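Long-range contacts in starch synthase I (Hordeum vulgare, PDB 4HLN), which belongs to the starch synthase family of plant glycosyltransferases and has the two Rossmann-like domains of the GT-B fold: residues V128-E133 against F266-W271; L241-A246 against S274-L279; R160-M165 against D209-D214. One frame throughout, in Å; residues are numbered along the deposited sequence.

All three contacts are buried and lie in the same Rossmann-like domain. Contacts 1 and 3 are pairs of parallel strands in one mixed sheet. They adjoin through strands 126-130 and 160-166. Both rely mainly on backbone hydrogen bonds, with mostly apolar side chains on the two faces; contact 1 adds a side-chain bond from Asn269. Contact 1 is mid-sheet, its centre about 13 Å from the centre of the chain. Contact 3 lies nearer one side, its centre at about 20 Å. In contact 2 a helix meets the start of another by van der Waals and CH-pi contacts, without hydrogen bonds between the segments. Both helices pack on the sheet, where Ala246 touches Val130 and Val164.

Contact 1: residues V128-E133 against F266-W271; sequences VFVTGE and FVVNDW
Val130 O accepts two hydrogen bonds from Asn269. The backbone N of Asn269 is 3.0 Å from Val130 O and comes nearly head-on to the carbonyl. The side-chain ND2 is 3.2 Å from Val130 O and approaches from above the carbonyl plane, 45° out of it. The Asn269 amide has Val130 O close to its own plane, so this bond helps to fix its rotation. Asn269 CG stands beside its own backbone N (chi1 -70°), which lets N and ND2 reach the same oxygen.

Two more backbone bonds make this a regular parallel pair: Val267 N to Val128 O (2.8 Å) and Val130 N to Val267 O (2.9 Å). A water accepts from Gly132 N and donates to Asn269 O, and so bridges the two segments beyond the last direct backbone bond. Thr131 OG1 accepts from Glu133 N in an ST turn.

Apolar contacts occupy both faces. On one, Val267 CB sits over a face of the Phe129 ring, 4.1 Å from the ring centroid, in a CH-pi contact. The two side chains lie alongside each other. On the other face, Phe266 CD1 meets Val128 CB at 4.0 Å. Val130 CG2 approaches the edge of the same ring.

Strand 160-166 flanks strand 126-130, and strand 294-299 flanks strand 264-269. The pair is therefore internal to the sheet. Helix 235-252 packs on the face of Val128, Val130 and Phe266, through Pro250 and Ala246.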
loop_
_atom_site.group_PDB
_atom_site.type_symbol
_atom_site.label_atom_id
_atom_site.label_comp_id
_atom_site.label_asym_id
_atom_site.label_seq_id
_atom_site.Cartn_x
_atom_site.Cartn_y
_atom_site.Cartn_z
ATOM N N VAL A 128 -15.135 9.967 2.431
ATOM C CA VAL A 128 -14.598 10.822 1.388
ATOM C C VAL A 128 -13.107 10.566 1.224
ATOM O O VAL A 128 -12.301 10.971 2.062
ATOM C CB VAL A 128 -14.838 12.319 1.696
ATOM C CG1 VAL A 128 -14.362 13.176 0.548
ATOM C CG2 VAL A 128 -16.325 12.601 1.997
ATOM N N PHE A 129 -12.743 9.868 0.154
ATOM C CA PHE A 129 -11.331 9.694 -0.187
ATOM C C PHE A 129 -10.797 10.936 -0.855
ATOM O O PHE A 129 -11.424 11.466 -1.760
ATOM C CB PHE A 129 -11.132 8.498 -1.117
ATOM C CG PHE A 129 -11.300 7.183 -0.435
ATOM C CD1 PHE A 129 -10.199 6.489 0.042
ATOM C CD2 PHE A 129 -12.572 6.657 -0.225
ATOM C CE1 PHE A 129 -10.367 5.278 0.694
ATOM C CE2 PHE A 129 -12.748 5.448 0.423
ATOM C CZ PHE A 129 -11.641 4.753 0.883
ATOM N N VAL A 130 -9.637 11.404 -0.407
ATOM C CA VAL A 130 -8.952 12.497 -1.093
ATOM C C VAL A 130 -7.572 12.025 -1.565
ATOM O O VAL A 130 -6.803 11.424 -0.804
ATOM C CB VAL A 130 -8.857 13.755 -0.209
ATOM C CG1 VAL A 130 -8.342 14.959 -1.020
ATOM C CG2 VAL A 130 -10.227 14.062 0.411
ATOM N N THR A 131 -7.258 12.286 -2.826
ATOM C CA THR A 131 -6.067 11.693 -3.417
ATOM C C THR A 131 -5.548 12.485 -4.605
ATOM O O THR A 131 -6.300 13.191 -5.270
ATOM C CB THR A 131 -6.337 10.233 -3.854
ATOM O OG1 THR A 131 -5.139 9.643 -4.382
ATOM C CG2 THR A 131 -7.432 10.183 -4.895
ATOM N N GLY A 132 -4.249 12.372 -4.853
ATOM C CA GLY A 132 -3.621 13.039 -5.978
ATOM C C GLY A 132 -3.506 12.107 -7.162
ATOM O O GLY A 132 -3.175 12.537 -8.256
ATOM N N GLU A 133 -3.777 10.824 -6.927
ATOM C CA GLU A 133 -3.778 9.811 -7.971
ATOM C C GLU A 133 -4.932 10.006 -8.926
ATOM O O GLU A 133 -5.966 10.552 -8.556
ATOM C CB GLU A 133 -3.936 8.428 -7.358
ATOM C CG GLU A 133 -2.668 7.790 -6.878
ATOM C CD GLU A 133 -2.899 6.343 -6.494
ATOM O OE1 GLU A 133 -2.022 5.757 -5.817
ATOM O OE2 GLU A 133 -3.965 5.797 -6.872
ATOM N N PHE A 266 -13.028 11.382 6.304
ATOM C CA PHE A 266 -12.104 11.741 5.240
ATOM C C PHE A 266 -10.913 10.809 5.294
ATOM O O PHE A 266 -10.250 10.721 6.317
ATOM C CB PHE A 266 -11.610 13.162 5.410
ATOM C CG PHE A 266 -12.653 14.193 5.178
ATOM C CD1 PHE A 266 -12.737 14.843 3.964
ATOM C CD2 PHE A 266 -13.548 14.529 6.179
ATOM C CE1 PHE A 266 -13.705 15.814 3.746
ATOM C CE2 PHE A 266 -14.507 15.494 5.973
ATOM C CZ PHE A 266 -14.588 16.140 4.754
ATOM N N VAL A 267 -10.662 10.105 4.197
ATOM C CA VAL A 267 -9.459 9.293 4.053
ATOM C C VAL A 267 -8.491 10.009 3.120
ATOM O O VAL A 267 -8.657 9.998 1.899
ATOM C CB VAL A 267 -9.770 7.926 3.462
ATOM C CG1 VAL A 267 -8.502 7.124 3.330
ATOM C CG2 VAL A 267 -10.744 7.209 4.334
ATOM N N VAL A 268 -7.486 10.648 3.697
ATOM C CA VAL A 268 -6.553 11.420 2.896
ATOM C C VAL A 268 -5.241 10.680 2.590
ATOM O O VAL A 268 -4.577 10.151 3.469
ATOM C CB VAL A 268 -6.338 12.778 3.527
ATOM C CG1 VAL A 268 -7.703 13.317 3.939
ATOM C CG2 VAL A 268 -5.443 12.661 4.732
ATOM N N ASN A 269 -4.902 10.624 1.312
ATOM C CA ASN A 269 -3.792 9.801 0.863
ATOM C C ASN A 269 -2.557 10.615 0.620
ATOM O O ASN A 269 -2.539 11.485 -0.263
ATOM C CB ASN A 269 -4.172 9.037 -0.398
ATOM C CG ASN A 269 -5.190 7.962 -0.115
ATOM O OD1 ASN A 269 -4.855 6.784 -0.022
ATOM N ND2 ASN A 269 -6.440 8.365 0.061
ATOM N N ASP A 270 -1.535 10.345 1.433
ATOM C CA ASP A 270 -0.203 10.886 1.197
ATOM C C ASP A 270 -0.147 12.401 1.325
ATOM O O ASP A 270 -1.063 13.013 1.868
ATOM C CB ASP A 270 0.293 10.414 -0.173
ATOM C CG ASP A 270 0.481 8.892 -0.227
ATOM O OD1 ASP A 270 1.216 8.346 0.644
ATOM O OD2 ASP A 270 -0.134 8.247 -1.115
ATOM N N TRP A 271 0.912 13.027 0.832
ATOM C CA TRP A 271 1.056 14.445 1.142
ATOM C C TRP A 271 0.108 15.288 0.331
ATOM O O TRP A 271 -0.302 16.352 0.772
ATOM C CB TRP A 271 2.499 14.938 0.978
ATOM C CG TRP A 271 2.903 15.270 -0.407
ATOM C CD1 TRP A 271 3.524 14.439 -1.295
ATOM C CD2 TRP A 271 2.736 16.529 -1.080
ATOM N NE1 TRP A 271 3.751 15.099 -2.478
ATOM C CE2 TRP A 271 3.289 16.386 -2.371
ATOM C CE3 TRP A 271 2.173 17.760 -0.720
ATOM C CZ2 TRP A 271 3.299 17.435 -3.306
ATOM C CZ3 TRP A 271 2.189 18.808 -1.650
ATOM C CH2 TRP A 271 2.750 18.635 -2.927
HETATM O O HOH W 1 -2.184 11.430 -3.033
#

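Contact 2: residues L241-A246 against S274-L279; sequences LLCYAA and SLVPVL
Leu279 CD1 stands above the centre of one face of the Tyr244 ring, 4.0 Å from the ring centroid. The line between them is only 12° off the ring normal, so this is a clear CH-pi contact. The two side chains cross at about a right angle. The second methyl, CD2, lies above the outer end of the same ring, 3.8 Å from Tyr244 CE1. The polar end of the tyrosine has a partner elsewhere: Tyr244 OH is hydrogen-bonded to Leu316 O.

Cys243 faces segment 274-279. With SG turned anti to the carbonyl carbon (chi1 -76°), the sulfur comes to the start of that segment. There SG meets Leu275 CB at 3.6 Å and Val276 CG2 at 3.7 Å. The same Val276 methyl reaches Ala246 CB more loosely, at 4.4 Å.

Helix 235-252 leads into strand 264-269, and helix 276-284 leads on from that strand to strand 294-299. The two helices thus belong to successive beta-alpha-beta crossovers and lie next to each other on one face of the sheet. Helix 347-354 touches Ser274, Pro277 and Val278, while Ile189 of strand 181-190 touches Tyr244.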
loop_
_atom_site.group_PDB
_atom_site.type_symbol
_atom_site.label_atom_id
_atom_site.label_comp_id
_atom_site.label_asym_id
_atom_site.label_seq_id
_atom_site.Cartn_x
_atom_site.Cartn_y
_atom_site.Cartn_z
ATOM N N LEU A 241 -4.977 23.542 -3.580
ATOM C CA LEU A 241 -6.297 23.709 -4.176
ATOM C C LEU A 241 -7.109 22.448 -3.948
ATOM O O LEU A 241 -8.284 22.508 -3.552
ATOM C CB LEU A 241 -6.204 23.981 -5.673
ATOM C CG LEU A 241 -5.550 25.291 -6.094
ATOM C CD1 LEU A 241 -5.606 25.472 -7.610
ATOM C CD2 LEU A 241 -6.172 26.471 -5.379
ATOM N N LEU A 242 -6.457 21.311 -4.191
ATOM C CA LEU A 242 -7.083 20.012 -4.043
ATOM C C LEU A 242 -7.704 19.907 -2.665
ATOM O O LEU A 242 -8.834 19.454 -2.517
ATOM C CB LEU A 242 -6.054 18.895 -4.212
ATOM C CG LEU A 242 -6.671 17.532 -3.918
ATOM C CD1 LEU A 242 -7.919 17.306 -4.794
ATOM C CD2 LEU A 242 -5.684 16.411 -4.092
ATOM N N CYS A 243 -6.954 20.341 -1.656
ATOM C CA CYS A 243 -7.352 20.136 -0.277
ATOM C C CYS A 243 -8.514 21.031 0.136
ATOM O O CYS A 243 -9.464 20.559 0.745
ATOM C CB CYS A 243 -6.151 20.309 0.652
ATOM S SG CYS A 243 -5.011 18.882 0.647
ATOM N N TYR A 244 -8.452 22.314 -0.210
ATOM C CA TYR A 244 -9.581 23.207 0.025
ATOM C C TYR A 244 -10.867 22.689 -0.648
ATOM O O TYR A 244 -11.946 22.682 -0.048
ATOM C CB TYR A 244 -9.268 24.624 -0.470
ATOM C CG TYR A 244 -8.503 25.468 0.521
ATOM C CD1 TYR A 244 -9.165 26.120 1.562
ATOM C CD2 TYR A 244 -7.113 25.625 0.416
ATOM C CE1 TYR A 244 -8.483 26.896 2.471
ATOM C CE2 TYR A 244 -6.409 26.398 1.327
ATOM C CZ TYR A 244 -7.101 27.028 2.355
ATOM O OH TYR A 244 -6.437 27.795 3.273
ATOM N N ALA A 245 -10.728 22.260 -1.896
ATOM C CA ALA A 245 -11.842 21.769 -2.676
ATOM C C ALA A 245 -12.477 20.577 -1.983
ATOM O O ALA A 245 -13.690 20.468 -1.888
ATOM C CB ALA A 245 -11.363 21.371 -4.073
ATOM N N ALA A 246 -11.647 19.674 -1.492
ATOM C CA ALA A 246 -12.167 18.446 -0.931
ATOM C C ALA A 246 -12.971 18.713 0.348
ATOM O O ALA A 246 -13.872 17.944 0.705
ATOM C CB ALA A 246 -11.032 17.443 -0.688
ATOM N N SER A 274 -2.749 16.110 2.362
ATOM C CA SER A 274 -2.403 16.123 3.787
ATOM C C SER A 274 -2.825 17.383 4.493
ATOM O O SER A 274 -2.759 17.469 5.715
ATOM C CB SER A 274 -0.907 15.895 3.994
ATOM O OG SER A 274 -0.616 14.515 4.067
ATOM N N LEU A 275 -3.245 18.374 3.728
ATOM C CA LEU A 275 -3.627 19.638 4.328
ATOM C C LEU A 275 -5.084 19.565 4.789
ATOM O O LEU A 275 -5.532 20.386 5.584
ATOM C CB LEU A 275 -3.431 20.772 3.327
ATOM C CG LEU A 275 -3.320 22.170 3.927
ATOM C CD1 LEU A 275 -1.957 22.352 4.588
ATOM C CD2 LEU A 275 -3.513 23.212 2.862
ATOM N N VAL A 276 -5.814 18.568 4.293
ATOM C CA VAL A 276 -7.232 18.443 4.593
ATOM C C VAL A 276 -7.530 18.414 6.108
ATOM O O VAL A 276 -8.345 19.189 6.594
ATOM C CB VAL A 276 -7.818 17.197 3.894
ATOM C CG1 VAL A 276 -9.144 16.796 4.515
ATOM C CG2 VAL A 276 -7.948 17.455 2.405
ATOM N N PRO A 277 -6.867 17.512 6.853
ATOM C CA PRO A 277 -7.092 17.431 8.298
ATOM C C PRO A 277 -6.684 18.701 9.008
ATOM O O PRO A 277 -7.191 18.996 10.101
ATOM C CB PRO A 277 -6.189 16.283 8.745
ATOM C CG PRO A 277 -5.278 16.019 7.609
ATOM C CD PRO A 277 -5.936 16.477 6.372
ATOM N N VAL A 278 -5.781 19.460 8.401
ATOM C CA VAL A 278 -5.403 20.741 8.998
ATOM C C VAL A 278 -6.542 21.737 8.797
ATOM O O VAL A 278 -6.944 22.425 9.719
ATOM C CB VAL A 278 -4.077 21.301 8.415
ATOM C CG1 VAL A 278 -3.610 22.517 9.208
ATOM C CG2 VAL A 278 -3.003 20.231 8.415
ATOM N N LEU A 279 -7.066 21.791 7.579
ATOM C CA LEU A 279 -8.202 22.638 7.264
ATOM C C LEU A 279 -9.367 22.363 8.202
ATOM O O LEU A 279 -9.934 23.294 8.797
ATOM C CB LEU A 279 -8.625 22.445 5.805
ATOM C CG LEU A 279 -7.590 23.025 4.839
ATOM C CD1 LEU A 279 -7.970 22.804 3.371
ATOM C CD2 LEU A 279 -7.341 24.518 5.154
#

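Contact 3: residues R160-M165 against D209-D214; sequences RVMVVM and DWVFVD
Met165 O accepts from Val213 N at 2.7 Å, with an N-H...O angle of 166°. It is one of five backbone hydrogen bonds between two parallel strands of the Rossmann-like sheet. The others run from Asp209 N to Val161 O, Val163 N to Asp209 O, Val211 N to Val163 O and Met165 N to Val211 O. The directions of the two short segments differ by 23°.

On one face, Met162 CG and Val211 CG2 meet at 3.8 Å as their side chains cross. Val164 CG1 touches Val213 CG2 at 3.6 Å. Asp209 is on this face too, and its carboxylate is held by His202 NE2 at OD1 and Tyr260 OH at OD2. Arg160 NE is 4.5 Å from Asp209 OD2, too far for a salt bridge, and the oxygen is well out of the guanidinium plane. Any attraction there is probably weak. The guanidinium instead bonds to Tyr258 O and Ile259 O.

The other face carries Val163, Trp210, Met165 and Phe212, with helix 150-156 packed on Val163 and Trp210. Val163 lies alongside Trp210, its CG2 3.8 Å from CZ3. Met165 makes a Met-aromatic contact with Phe212, its SD oblique to the ring and 5.1 Å from the centroid. The chain of Met165 bends at its last torsion (chi3 -56°), which brings CE to the indole edge, in plane, 3.9 Å from Trp210 CE3.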
loop_
_atom_site.group_PDB
_atom_site.type_symbol
_atom_site.label_atom_id
_atom_site.label_comp_id
_atom_site.label_asym_id
_atom_site.label_seq_id
_atom_site.Cartn_x
_atom_site.Cartn_y
_atom_site.Cartn_z
ATOM N N ARG A 160 -21.706 5.200 1.670
ATOM C CA ARG A 160 -21.778 6.244 0.670
ATOM C C ARG A 160 -20.349 6.741 0.486
ATOM O O ARG A 160 -19.755 7.252 1.422
ATOM C CB ARG A 160 -22.681 7.379 1.136
ATOM C CG ARG A 160 -23.335 8.093 -0.034
ATOM C CD ARG A 160 -23.803 9.470 0.353
ATOM N NE ARG A 160 -24.340 10.165 -0.806
ATOM C CZ ARG A 160 -24.897 11.365 -0.746
ATOM N NH1 ARG A 160 -25.376 11.946 -1.840
ATOM N NH2 ARG A 160 -24.979 11.972 0.424
ATOM N N VAL A 161 -19.790 6.569 -0.706
ATOM C CA VAL A 161 -18.348 6.732 -0.889
ATOM C C VAL A 161 -18.020 7.753 -1.969
ATOM O O VAL A 161 -18.462 7.635 -3.118
ATOM C CB VAL A 161 -17.644 5.373 -1.225
ATOM C CG1 VAL A 161 -16.139 5.573 -1.460
ATOM C CG2 VAL A 161 -17.893 4.342 -0.127
ATOM N N MET A 162 -17.242 8.759 -1.589
ATOM C CA MET A 162 -16.795 9.767 -2.539
ATOM C C MET A 162 -15.285 9.672 -2.732
ATOM O O MET A 162 -14.556 9.402 -1.784
ATOM C CB MET A 162 -17.192 11.165 -2.054
ATOM C CG MET A 162 -16.695 12.306 -2.953
ATOM S SD MET A 162 -17.188 13.983 -2.442
ATOM C CE MET A 162 -18.962 13.805 -2.372
ATOM N N VAL A 163 -14.812 9.866 -3.958
ATOM C CA VAL A 163 -13.378 10.055 -4.158
ATOM C C VAL A 163 -13.118 11.343 -4.890
ATOM O O VAL A 163 -13.619 11.541 -5.999
ATOM C CB VAL A 163 -12.738 8.961 -4.990
ATOM C CG1 VAL A 163 -11.237 9.241 -5.099
ATOM C CG2 VAL A 163 -13.007 7.608 -4.387
ATOM N N VAL A 164 -12.312 12.201 -4.272
ATOM C CA VAL A 164 -11.979 13.516 -4.822
ATOM C C VAL A 164 -10.540 13.524 -5.334
ATOM O O VAL A 164 -9.623 13.136 -4.617
ATOM C CB VAL A 164 -12.140 14.609 -3.758
ATOM C CG1 VAL A 164 -11.883 15.998 -4.345
ATOM C CG2 VAL A 164 -13.507 14.531 -3.163
ATOM N N MET A 165 -10.372 13.977 -6.573
ATOM C CA MET A 165 -9.115 13.909 -7.319
ATOM C C MET A 165 -9.004 15.104 -8.224
ATOM O O MET A 165 -9.999 15.738 -8.556
ATOM C CB MET A 165 -9.126 12.738 -8.285
ATOM C CG MET A 165 -8.820 11.410 -7.720
ATOM S SD MET A 165 -9.648 10.275 -8.835
ATOM C CE MET A 165 -11.305 10.956 -8.691
ATOM N N ASP A 209 -18.970 7.855 -6.022
ATOM C CA ASP A 209 -18.979 9.218 -6.493
ATOM C C ASP A 209 -17.568 9.692 -6.767
ATOM O O ASP A 209 -16.815 10.029 -5.845
ATOM C CB ASP A 209 -19.624 10.101 -5.439
ATOM C CG ASP A 209 -21.114 9.988 -5.454
ATOM O OD1 ASP A 209 -21.656 10.136 -6.569
ATOM O OD2 ASP A 209 -21.724 9.714 -4.392
ATOM N N TRP A 210 -17.215 9.696 -8.043
ATOM C CA TRP A 210 -15.919 10.166 -8.487
ATOM C C TRP A 210 -16.049 11.632 -8.759
ATOM O O TRP A 210 -16.729 12.034 -9.707
ATOM C CB TRP A 210 -15.541 9.449 -9.772
ATOM C CG TRP A 210 -15.537 7.995 -9.575
ATOM C CD1 TRP A 210 -16.539 7.120 -9.869
ATOM C CD2 TRP A 210 -14.485 7.231 -8.991
ATOM N NE1 TRP A 210 -16.170 5.846 -9.512
ATOM C CE2 TRP A 210 -14.913 5.887 -8.964
ATOM C CE3 TRP A 210 -13.218 7.555 -8.483
ATOM C CZ2 TRP A 210 -14.115 4.858 -8.460
ATOM C CZ3 TRP A 210 -12.427 6.537 -7.975
ATOM C CH2 TRP A 210 -12.875 5.199 -7.973
ATOM N N VAL A 211 -15.411 12.427 -7.913
ATOM C CA VAL A 211 -15.476 13.875 -8.016
ATOM C C VAL A 211 -14.127 14.432 -8.447
ATOM O O VAL A 211 -13.097 14.140 -7.840
ATOM C CB VAL A 211 -15.848 14.507 -6.674
ATOM C CG1 VAL A 211 -15.736 16.032 -6.746
ATOM C CG2 VAL A 211 -17.233 14.067 -6.261
ATOM N N PHE A 212 -14.146 15.253 -9.486
ATOM C CA PHE A 212 -12.926 15.768 -10.079
ATOM C C PHE A 212 -12.831 17.245 -9.900
ATOM O O PHE A 212 -13.769 17.979 -10.205
ATOM C CB PHE A 212 -12.905 15.446 -11.553
ATOM C CG PHE A 212 -12.879 14.007 -11.812
ATOM C CD1 PHE A 212 -11.679 13.306 -11.732
ATOM C CD2 PHE A 212 -14.052 13.324 -12.093
ATOM C CE1 PHE A 212 -11.648 11.937 -11.964
ATOM C CE2 PHE A 212 -14.032 11.953 -12.325
ATOM C CZ PHE A 212 -12.831 11.256 -12.255
ATOM N N VAL A 213 -11.683 17.676 -9.402
ATOM C CA VAL A 213 -11.445 19.082 -9.143
ATOM C C VAL A 213 -10.716 19.670 -10.340
ATOM O O VAL A 213 -9.645 19.193 -10.712
ATOM C CB VAL A 213 -10.654 19.258 -7.856
ATOM C CG1 VAL A 213 -10.365 20.732 -7.589
ATOM C CG2 VAL A 213 -11.451 18.661 -6.714
ATOM N N ASP A 214 -11.314 20.685 -10.963
ATOM C CA ASP A 214 -10.747 21.255 -12.177
ATOM C C ASP A 214 -10.087 22.628 -12.007
ATOM O O ASP A 214 -10.698 23.593 -11.515
ATOM C CB ASP A 214 -11.775 21.310 -13.304
ATOM C CG ASP A 214 -11.123 21.477 -14.676
ATOM O OD1 ASP A 214 -10.304 20.603 -15.052
ATOM O OD2 ASP A 214 -11.412 22.483 -15.368
#